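Putative NADPH-dependent oxidoreductase (Desulfitobacterium hafniense DCB-2, PDB 3DB2) probably catalyses NADP(H)-dependent oxidation or reduction of a substrate not yet identified, as a two-domain member of the Gfo/Idh/MocA family with a Rossmann-fold nucleotide-binding domain. Local coordinates at residues L129-M135 and T267-L273; G177-G183 and L231-W235; G123-L129 and V300-E306. The contacts are given in a common frame with arbitrary orientation. Numbering follows the deposited sequence.

In the fold
Interactions 1 and 3 are neighbours, with centres about 11 Å apart, and share Leu-129. They join through Asp-268, whose OD2 receives the backbone N of Val-300, and through Thr-267, whose OG1 bonds to NE2 of His-302. Interaction 3 pairs the exit of the last Rossmann strand, 120-123, with the start of helix 302-316, so it lies where the two domains meet. Interaction 1 sets helix 130-140 beside strand 271-278 of the large mixed sheet. Interaction 2, centred about 21 Å from interaction 1 and 20 Å from interaction 3, reaches the same sheet at strand 228-234. Along the chain 3 is outermost, then 1, then 2: distant segments join the two domains (3) and pack the sheet domain (1, 2).

Interaction 1 of 3, residues L129-M135 and T267-L273; sequences LGALRKM and TDEHSTL
Helix 130-135 lies beside the strand that begins at Ser-271; their short axes run nearly parallel (14°) and approach to 9.8 Å. The closest CA pair is Leu-129 with Asp-268, 6.4 Å apart. Thr-267 opens the second segment, its CG2 3.8 Å from CD2 of Leu-129 (chi1 m, chi2 t), while its OG1 turns to the carbonyl of Trp-260. Asp-268, in a 3-10 turn, uses an m rotamer to bring its carboxylate to the first turn of the helix: Gly-130 N donates to OD2 at 2.8 Å and Ala-131 N to OD1 at 3.2 Å. OD2 also receives the backbone N of Val-300. The chain then passes Glu-269 and His-270 and extends into a strand. Ser-271, chi1 p, lies 4.4 Å from Ala-131 CB through its OG. Thr-272 points away, and Leu-273 (t, p) turns back to the helix, its CD2 3.8 Å from CG of selenomethionine Met-135 and 4.3 Å from CG of Lys-134. Leu-129 holds the N-cap position but has no polar side chain, so the carboxylate of a residue remote in sequence satisfies these amides: helix N-terminal capping by a distant aspartate, on a helix packed against the mixed sheet of the C-terminal domain.

Interaction 2 of 3, residues G177-G183 and L231-W235; sequences GPLTQLG and LGTNW
A short helical turn, 178-181, sits on the end of strand 231-234, with Pro-178 CA 5.7 Å from Thr-233 CA. Gly-177, at the N-cap with phi/psi 64/-117, leads into the turn; Pro-178 O then receives Leu-182 N (2.8 Å) and Gly-183 N (2.9 Å). The main bump is Pro-178. It fills the corner between the strand and the indole of Trp-235 (chi1 -101°, chi2 -12°): CB lies 3.5 Å from the centroid of the five-membered ring, a CH-pi contact over its face, CD is 3.4 Å from Trp-235 CE3, and CG is 3.9 Å from Thr-233 C. Gly-177 C covers the same face, 3.6 Å from Trp-235 CZ3. Gln-181 CG meets the indole edge, 3.8 Å from Trp-235 CZ2, and Leu-182 CD1 lies 3.9 Å from Trp-235 NE1. Further back along the strand, Thr-233 (chi1 p) fits its CG2 into the hollow at Gly-183, 3.7 Å from Gly-183 CA; its OG1 bonds to Asn-217. Leu-179 CD1 (t, p) touches Leu-231 CD2 at 4.1 Å. Asn-234 points its CB away; its OD1 accepts Ala-236 N and its ND2 bonds to Ser-148 OG of the second subunit. Apolar and CH-pi packing joins helix and sheet here, so the fit depends on shape.

Interaction 3 of 3, residues G123-L129 and V300-E306; sequences GHSSRRL and VDHLRVE
The junction between the Rossmann domain and the C-terminal domain contains this contact, where the chain leaving strand 120-123 meets the start of helix 302-316. CA of Arg-128 lies 5.3 Å from that of His-302, and CA of Leu-129 5.5 Å from that of Val-300. Ser-125 (chi1 p) places OG 2.7 Å from ND1 of His-302 (chi1 p) in a hydrogen bond, and 3.4 Å from Leu-303 CD2. Leu-129 CD2 meets His-302 CD2 at 3.6 Å. Segment 123-129 leads from the last Rossmann strand towards helix 130-140, with a 3-10 turn at 126-128, while Asp-301 caps the facing helix, its OD1 accepting Arg-304 N at 3.2 Å. Arg-128 lies along that helix, CD 3.6 Å from Val-305 CG2 and NE 3.5 Å from Glu-306 CB, and salt-bridges to Glu-309. One water takes a bond from Arg-128 NE (2.8 Å) and donates to His-124 O and Glu-306 OE1 (both 3.0 Å). Gly-123 CA approaches Glu-306 OE1 to 3.0 Å, and OE2 of Glu-306 bonds to Tyr-94.

Interaction 1 of 3, residues L129-M135 and T267-L273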
loop_
_atom_site.group_PDB
_atom_site.type_symbol
_atom_site.label_atom_id
_atom_site.label_comp_id
_atom_site.label_asym_id
_atom_site.label_seq_id
_atom_site.Cartn_x
_atom_site.Cartn_y
_atom_site.Cartn_z
ATOM N N LEU C 129 -3.934 7.839 20.064
ATOM C CA LEU C 129 -2.925 8.839 19.767
ATOM C C LEU C 129 -3.584 10.117 19.254
ATOM O O LEU C 129 -4.621 10.007 18.613
ATOM C CB LEU C 129 -1.936 8.308 18.743
ATOM C CG LEU C 129 -0.939 7.250 19.247
ATOM C CD1 LEU C 129 -0.178 6.625 18.101
ATOM C CD2 LEU C 129 0.044 7.889 20.231
ATOM N N GLY C 130 -2.990 11.276 19.544
ATOM C CA GLY C 130 -3.596 12.534 19.099
ATOM C C GLY C 130 -3.682 12.526 17.573
ATOM O O GLY C 130 -4.608 13.066 16.998
ATOM N N ALA C 131 -2.720 11.888 16.918
ATOM C CA ALA C 131 -2.742 11.845 15.448
ATOM C C ALA C 131 -3.931 11.043 14.962
ATOM O O ALA C 131 -4.576 11.486 14.025
ATOM C CB ALA C 131 -1.456 11.276 14.926
ATOM N N LEU C 132 -4.249 9.895 15.559
ATOM C CA LEU C 132 -5.372 9.110 15.043
ATOM C C LEU C 132 -6.708 9.786 15.324
ATOM O O LEU C 132 -7.693 9.785 14.540
ATOM C CB LEU C 132 -5.280 7.711 15.654
ATOM C CG LEU C 132 -4.561 6.650 14.839
ATOM C CD1 LEU C 132 -5.280 6.387 13.517
ATOM C CD2 LEU C 132 -3.105 7.069 14.610
ATOM N N ARG C 133 -6.775 10.429 16.492
ATOM C CA ARG C 133 -7.933 11.249 16.866
ATOM C C ARG C 133 -8.157 12.400 15.872
ATOM O O ARG C 133 -9.295 12.702 15.513
ATOM C CB ARG C 133 -7.815 11.791 18.282
ATOM C CG ARG C 133 -7.813 10.780 19.405
ATOM C CD ARG C 133 -9.001 9.838 19.344
ATOM N NE ARG C 133 -9.218 9.033 20.523
ATOM C CZ ARG C 133 -9.929 7.932 20.700
ATOM N NH1 ARG C 133 -10.609 7.348 19.735
ATOM N NH2 ARG C 133 -9.984 7.361 21.905
ATOM N N LYS C 134 -7.084 13.026 15.422
ATOM C CA LYS C 134 -7.196 14.156 14.509
ATOM C C LYS C 134 -7.623 13.633 13.151
ATOM O O LYS C 134 -8.511 14.173 12.466
ATOM C CB LYS C 134 -5.863 14.905 14.497
ATOM C CG LYS C 134 -5.782 16.052 13.508
ATOM C CD LYS C 134 -6.715 17.159 13.981
ATOM C CE LYS C 134 -7.021 18.118 12.846
ATOM N NZ LYS C 134 -6.620 19.495 13.253
HETATM N N MSE C 135 -6.994 12.532 12.724
HETATM C CA MSE C 135 -7.362 11.939 11.429
HETATM C C MSE C 135 -8.833 11.562 11.394
HETATM O O MSE C 135 -9.527 11.711 10.379
HETATM C CB MSE C 135 -6.453 10.745 11.096
HETATM C CG MSE C 135 -5.008 11.171 10.824
HETATM SE SE MSE C 135 -3.821 9.590 10.855
HETATM C CE MSE C 135 -4.380 8.965 9.114
ATOM N N THR C 267 4.851 9.942 22.519
ATOM C CA THR C 267 4.799 9.159 21.292
ATOM C C THR C 267 4.343 10.010 20.098
ATOM O O THR C 267 4.948 9.939 19.032
ATOM C CB THR C 267 3.819 7.993 21.417
ATOM O OG1 THR C 267 4.333 7.134 22.444
ATOM C CG2 THR C 267 3.756 7.126 20.159
ATOM N N ASP C 268 3.292 10.803 20.322
ATOM C CA ASP C 268 2.811 11.648 19.223
ATOM C C ASP C 268 3.842 12.633 18.693
ATOM O O ASP C 268 3.759 13.084 17.544
ATOM C CB ASP C 268 1.598 12.427 19.689
ATOM C CG ASP C 268 0.278 11.693 19.610
ATOM O OD1 ASP C 268 -0.054 11.183 18.518
ATOM O OD2 ASP C 268 -0.456 11.607 20.627
ATOM N N GLU C 269 4.817 13.023 19.512
ATOM C CA GLU C 269 5.810 13.996 19.078
ATOM C C GLU C 269 6.791 13.363 18.098
ATOM O O GLU C 269 7.468 14.099 17.380
ATOM C CB GLU C 269 6.616 14.564 20.257
ATOM C CG GLU C 269 5.759 15.345 21.233
ATOM C CD GLU C 269 6.560 15.996 22.351
ATOM O OE1 GLU C 269 7.729 16.386 22.125
ATOM O OE2 GLU C 269 6.021 16.126 23.469
ATOM N N HIS C 270 6.834 12.039 18.079
ATOM C CA HIS C 270 7.689 11.316 17.143
ATOM C C HIS C 270 6.873 10.747 15.981
ATOM O O HIS C 270 7.051 9.620 15.519
ATOM C CB HIS C 270 8.474 10.258 17.916
ATOM C CG HIS C 270 9.273 10.999 18.966
ATOM N ND1 HIS C 270 10.606 11.281 18.793
ATOM C CD2 HIS C 270 8.933 11.530 20.160
ATOM C CE1 HIS C 270 11.065 11.947 19.845
ATOM N NE2 HIS C 270 10.073 12.103 20.700
ATOM N N SER C 271 5.959 11.600 15.506
ATOM C CA SER C 271 5.123 11.265 14.343
ATOM C C SER C 271 4.943 12.524 13.505
ATOM O O SER C 271 5.193 13.629 13.981
ATOM C CB SER C 271 3.797 10.672 14.799
ATOM O OG SER C 271 2.915 11.625 15.364
ATOM N N THR C 272 4.501 12.373 12.265
ATOM C CA THR C 272 4.264 13.484 11.375
ATOM C C THR C 272 2.928 13.163 10.651
ATOM O O THR C 272 2.761 11.995 10.284
ATOM C CB THR C 272 5.235 13.724 10.220
ATOM O OG1 THR C 272 5.695 12.443 9.745
ATOM C CG2 THR C 272 6.437 14.551 10.632
ATOM N N LEU C 273 2.127 14.188 10.506
ATOM C CA LEU C 273 0.903 14.045 9.706
ATOM C C LEU C 273 0.942 15.144 8.639
ATOM O O LEU C 273 1.127 16.293 9.019
ATOM C CB LEU C 273 -0.345 14.124 10.554
ATOM C CG LEU C 273 -1.710 14.099 9.846
ATOM C CD1 LEU C 273 -1.934 12.820 9.067
ATOM C CD2 LEU C 273 -2.844 14.337 10.829
#

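Interaction 2 of 3, residues G177-G183 and L231-W235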
loop_
_atom_site.group_PDB
_atom_site.type_symbol
_atom_site.label_atom_id
_atom_site.label_comp_id
_atom_site.label_asym_id
_atom_site.label_seq_id
_atom_site.Cartn_x
_atom_site.Cartn_y
_atom_site.Cartn_z
ATOM N N GLY C 177 1.958 -14.402 11.444
ATOM C CA GLY C 177 3.211 -13.775 11.842
ATOM C C GLY C 177 3.024 -12.347 12.322
ATOM O O GLY C 177 2.343 -12.124 13.332
ATOM N N PRO C 178 3.605 -11.377 11.622
ATOM C CA PRO C 178 3.434 -9.980 12.010
ATOM C C PRO C 178 1.970 -9.562 11.903
ATOM O O PRO C 178 1.566 -8.547 12.497
ATOM C CB PRO C 178 4.354 -9.217 11.049
ATOM C CG PRO C 178 4.417 -10.106 9.836
ATOM C CD PRO C 178 4.448 -11.501 10.414
ATOM N N LEU C 179 1.152 -10.308 11.172
ATOM C CA LEU C 179 -0.260 -9.879 11.069
ATOM C C LEU C 179 -0.939 -9.766 12.424
ATOM O O LEU C 179 -1.729 -8.850 12.692
ATOM C CB LEU C 179 -0.997 -10.891 10.216
ATOM C CG LEU C 179 -2.364 -10.570 9.650
ATOM C CD1 LEU C 179 -2.396 -9.141 9.129
ATOM C CD2 LEU C 179 -2.698 -11.611 8.595
ATOM N N THR C 180 -0.629 -10.715 13.326
ATOM C CA THR C 180 -1.151 -10.604 14.692
ATOM C C THR C 180 -0.448 -9.539 15.507
ATOM O O THR C 180 -1.073 -8.585 15.975
ATOM C CB THR C 180 -1.021 -11.964 15.411
ATOM O OG1 THR C 180 -1.892 -12.927 14.801
ATOM C CG2 THR C 180 -1.465 -11.835 16.850
ATOM N N GLN C 181 0.857 -9.653 15.697
ATOM C CA GLN C 181 1.621 -8.820 16.604
ATOM C C GLN C 181 1.603 -7.349 16.189
ATOM O O GLN C 181 1.537 -6.470 17.052
ATOM C CB GLN C 181 3.091 -9.248 16.687
ATOM C CG GLN C 181 3.442 -10.457 17.501
ATOM C CD GLN C 181 2.295 -11.005 18.333
ATOM O OE1 GLN C 181 2.091 -10.617 19.486
ATOM N NE2 GLN C 181 1.554 -11.931 17.717
ATOM N N LEU C 182 1.704 -7.113 14.883
ATOM C CA LEU C 182 1.774 -5.765 14.333
ATOM C C LEU C 182 0.417 -5.421 13.730
ATOM O O LEU C 182 -0.132 -4.350 13.984
ATOM C CB LEU C 182 2.869 -5.620 13.270
ATOM C CG LEU C 182 4.297 -5.998 13.662
ATOM C CD1 LEU C 182 5.303 -5.601 12.575
ATOM C CD2 LEU C 182 4.669 -5.357 14.987
ATOM N N GLY C 183 -0.158 -6.285 12.927
ATOM C CA GLY C 183 -1.334 -5.937 12.157
ATOM C C GLY C 183 -2.544 -5.591 12.995
ATOM O O GLY C 183 -3.392 -4.810 12.567
ATOM N N LEU C 231 -3.341 -3.430 3.882
ATOM C CA LEU C 231 -2.503 -3.538 5.066
ATOM C C LEU C 231 -1.261 -4.365 4.747
ATOM O O LEU C 231 -1.407 -5.523 4.378
ATOM C CB LEU C 231 -3.281 -4.165 6.211
ATOM C CG LEU C 231 -2.460 -4.547 7.452
ATOM C CD1 LEU C 231 -1.795 -3.331 8.069
ATOM C CD2 LEU C 231 -3.361 -5.208 8.473
ATOM N N GLY C 232 -0.084 -3.793 4.895
ATOM C CA GLY C 232 1.176 -4.515 4.751
ATOM C C GLY C 232 1.761 -4.752 6.128
ATOM O O GLY C 232 1.820 -3.831 6.936
ATOM N N THR C 233 2.130 -5.999 6.399
ATOM C CA THR C 233 2.756 -6.383 7.676
ATOM C C THR C 233 4.009 -7.175 7.319
ATOM O O THR C 233 3.950 -8.093 6.499
ATOM C CB THR C 233 1.841 -7.195 8.597
ATOM O OG1 THR C 233 1.200 -8.248 7.873
ATOM C CG2 THR C 233 0.757 -6.297 9.179
ATOM N N ASN C 234 5.163 -6.817 7.849
ATOM C CA ASN C 234 6.416 -7.336 7.327
ATOM C C ASN C 234 7.402 -7.481 8.476
ATOM O O ASN C 234 7.505 -6.518 9.247
ATOM C CB ASN C 234 6.825 -6.326 6.243
ATOM C CG ASN C 234 7.961 -6.824 5.381
ATOM O OD1 ASN C 234 8.887 -7.358 5.981
ATOM N ND2 ASN C 234 7.866 -6.631 4.060
ATOM N N TRP C 235 8.056 -8.624 8.582
ATOM C CA TRP C 235 9.016 -8.856 9.675
ATOM C C TRP C 235 10.432 -8.934 9.132
ATOM O O TRP C 235 11.315 -9.492 9.763
ATOM C CB TRP C 235 8.642 -10.118 10.472
ATOM C CG TRP C 235 7.945 -9.876 11.778
ATOM C CD1 TRP C 235 7.792 -8.699 12.468
ATOM C CD2 TRP C 235 7.283 -10.868 12.590
ATOM N NE1 TRP C 235 7.099 -8.889 13.607
ATOM C CE2 TRP C 235 6.765 -10.218 13.727
ATOM C CE3 TRP C 235 7.060 -12.245 12.498
ATOM C CZ2 TRP C 235 6.056 -10.850 14.746
ATOM C CZ3 TRP C 235 6.355 -12.864 13.513
ATOM C CH2 TRP C 235 5.852 -12.193 14.627
#

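Interaction 3 of 3, residues G123-L129 and V300-E306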
loop_
_atom_site.group_PDB
_atom_site.type_symbol
_atom_site.label_atom_id
_atom_site.label_comp_id
_atom_site.label_asym_id
_atom_site.label_seq_id
_atom_site.Cartn_x
_atom_site.Cartn_y
_atom_site.Cartn_z
ATOM N N GLY C 123 -7.083 -3.371 25.140
ATOM C CA GLY C 123 -6.270 -2.244 24.864
ATOM C C GLY C 123 -5.550 -2.253 23.536
ATOM O O GLY C 123 -4.431 -2.714 23.441
ATOM N N HIS C 124 -6.179 -1.668 22.518
ATOM C CA HIS C 124 -5.581 -1.220 21.264
ATOM C C HIS C 124 -5.356 0.290 21.357
ATOM O O HIS C 124 -6.274 1.065 21.112
ATOM C CB HIS C 124 -6.491 -1.529 20.085
ATOM C CG HIS C 124 -7.032 -2.911 20.031
ATOM N ND1 HIS C 124 -7.914 -3.444 20.933
ATOM C CD2 HIS C 124 -6.793 -3.880 19.128
ATOM C CE1 HIS C 124 -8.200 -4.678 20.600
ATOM N NE2 HIS C 124 -7.534 -4.969 19.502
ATOM N N SER C 125 -4.170 0.751 21.753
ATOM C CA SER C 125 -4.077 2.148 22.187
ATOM C C SER C 125 -3.710 3.101 21.074
ATOM O O SER C 125 -3.767 4.296 21.307
ATOM C CB SER C 125 -3.039 2.283 23.325
ATOM O OG SER C 125 -1.721 2.096 22.814
ATOM N N SER C 126 -3.318 2.596 19.909
ATOM C CA SER C 126 -2.958 3.448 18.778
ATOM C C SER C 126 -4.048 4.433 18.381
ATOM O O SER C 126 -3.776 5.569 17.975
ATOM C CB SER C 126 -2.567 2.571 17.541
ATOM O OG SER C 126 -1.915 3.377 16.580
ATOM N N ARG C 127 -5.318 4.003 18.447
ATOM C CA ARG C 127 -6.441 4.832 18.067
ATOM C C ARG C 127 -6.549 6.039 19.008
ATOM O O ARG C 127 -7.180 7.014 18.622
ATOM C CB ARG C 127 -7.786 4.105 18.063
ATOM C CG ARG C 127 -8.283 3.539 19.365
ATOM C CD ARG C 127 -9.771 3.302 19.337
ATOM N NE ARG C 127 -10.131 2.047 18.665
ATOM C CZ ARG C 127 -11.415 1.760 18.421
ATOM N NH1 ARG C 127 -12.370 2.602 18.772
ATOM N NH2 ARG C 127 -11.804 0.641 17.819
ATOM N N ARG C 128 -5.920 5.947 20.168
ATOM C CA ARG C 128 -5.960 7.014 21.154
ATOM C C ARG C 128 -4.941 8.118 20.891
ATOM O O ARG C 128 -5.058 9.221 21.454
ATOM C CB ARG C 128 -5.713 6.456 22.556
ATOM C CG ARG C 128 -6.454 5.185 22.897
ATOM C CD ARG C 128 -6.987 5.200 24.302
ATOM N NE ARG C 128 -8.045 4.207 24.415
ATOM C CZ ARG C 128 -9.305 4.298 24.760
ATOM N NH1 ARG C 128 -9.841 5.444 25.092
ATOM N NH2 ARG C 128 -10.053 3.201 24.777
ATOM N N LEU C 129 -3.934 7.839 20.064
ATOM C CA LEU C 129 -2.925 8.839 19.767
ATOM C C LEU C 129 -3.584 10.117 19.254
ATOM O O LEU C 129 -4.621 10.007 18.613
ATOM C CB LEU C 129 -1.936 8.308 18.743
ATOM C CG LEU C 129 -0.939 7.250 19.247
ATOM C CD1 LEU C 129 -0.178 6.625 18.101
ATOM C CD2 LEU C 129 0.044 7.889 20.231
ATOM N N VAL C 300 -1.370 12.765 23.260
ATOM C CA VAL C 300 -2.193 11.991 24.162
ATOM C C VAL C 300 -1.352 10.818 24.646
ATOM O O VAL C 300 -0.769 10.127 23.784
ATOM C CB VAL C 300 -3.453 11.434 23.461
ATOM C CG1 VAL C 300 -4.314 10.609 24.397
ATOM C CG2 VAL C 300 -4.243 12.574 22.855
ATOM N N ASP C 301 -1.320 10.645 25.953
ATOM C CA ASP C 301 -0.652 9.539 26.636
ATOM C C ASP C 301 -1.502 8.275 26.423
ATOM O O ASP C 301 -2.341 7.926 27.252
ATOM C CB ASP C 301 -0.444 9.802 28.124
ATOM C CG ASP C 301 0.494 8.784 28.756
ATOM O OD1 ASP C 301 0.515 7.644 28.256
ATOM O OD2 ASP C 301 1.227 9.100 29.724
ATOM N N HIS C 302 -1.267 7.633 25.287
ATOM C CA HIS C 302 -2.135 6.552 24.789
ATOM C C HIS C 302 -2.273 5.416 25.783
ATOM O O HIS C 302 -3.349 4.830 25.938
ATOM C CB HIS C 302 -1.614 6.106 23.438
ATOM C CG HIS C 302 -0.259 5.505 23.304
ATOM N ND1 HIS C 302 -0.034 4.142 23.214
ATOM C CD2 HIS C 302 0.965 6.078 23.249
ATOM C CE1 HIS C 302 1.259 3.917 23.100
ATOM N NE2 HIS C 302 1.897 5.081 23.122
ATOM N N LEU C 303 -1.190 5.091 26.502
ATOM C CA LEU C 303 -1.279 3.925 27.401
ATOM C C LEU C 303 -1.974 4.330 28.691
ATOM O O LEU C 303 -2.796 3.625 29.273
ATOM C CB LEU C 303 0.125 3.364 27.671
ATOM C CG LEU C 303 0.928 2.915 26.460
ATOM C CD1 LEU C 303 2.269 2.350 26.910
ATOM C CD2 LEU C 303 0.141 1.888 25.664
ATOM N N ARG C 304 -1.672 5.530 29.190
ATOM C CA ARG C 304 -2.318 6.016 30.401
ATOM C C ARG C 304 -3.811 6.226 30.231
ATOM O O ARG C 304 -4.617 5.787 31.050
ATOM C CB ARG C 304 -1.685 7.347 30.822
ATOM C CG ARG C 304 -2.387 8.024 31.982
ATOM C CD ARG C 304 -1.560 9.208 32.480
ATOM N NE ARG C 304 -2.289 9.980 33.483
ATOM C CZ ARG C 304 -1.855 11.094 34.053
ATOM N NH1 ARG C 304 -0.692 11.637 33.755
ATOM N NH2 ARG C 304 -2.610 11.707 34.954
ATOM N N VAL C 305 -4.203 6.899 29.142
ATOM C CA VAL C 305 -5.622 7.218 28.972
ATOM C C VAL C 305 -6.453 5.958 28.771
ATOM O O VAL C 305 -7.629 5.975 29.161
ATOM C CB VAL C 305 -5.919 8.201 27.833
ATOM C CG1 VAL C 305 -5.246 9.531 28.114
ATOM C CG2 VAL C 305 -5.500 7.618 26.480
ATOM N N GLU C 306 -5.909 4.896 28.207
ATOM C CA GLU C 306 -6.757 3.715 27.982
ATOM C C GLU C 306 -7.118 2.999 29.282
ATOM O O GLU C 306 -8.250 2.533 29.426
ATOM C CB GLU C 306 -6.117 2.786 26.969
ATOM C CG GLU C 306 -5.075 1.787 27.395
ATOM C CD GLU C 306 -4.566 0.894 26.265
ATOM O OE1 GLU C 306 -5.330 0.525 25.351
ATOM O OE2 GLU C 306 -3.374 0.537 26.284
HETATM O O HOH W 1 -7.661 1.552 23.773
#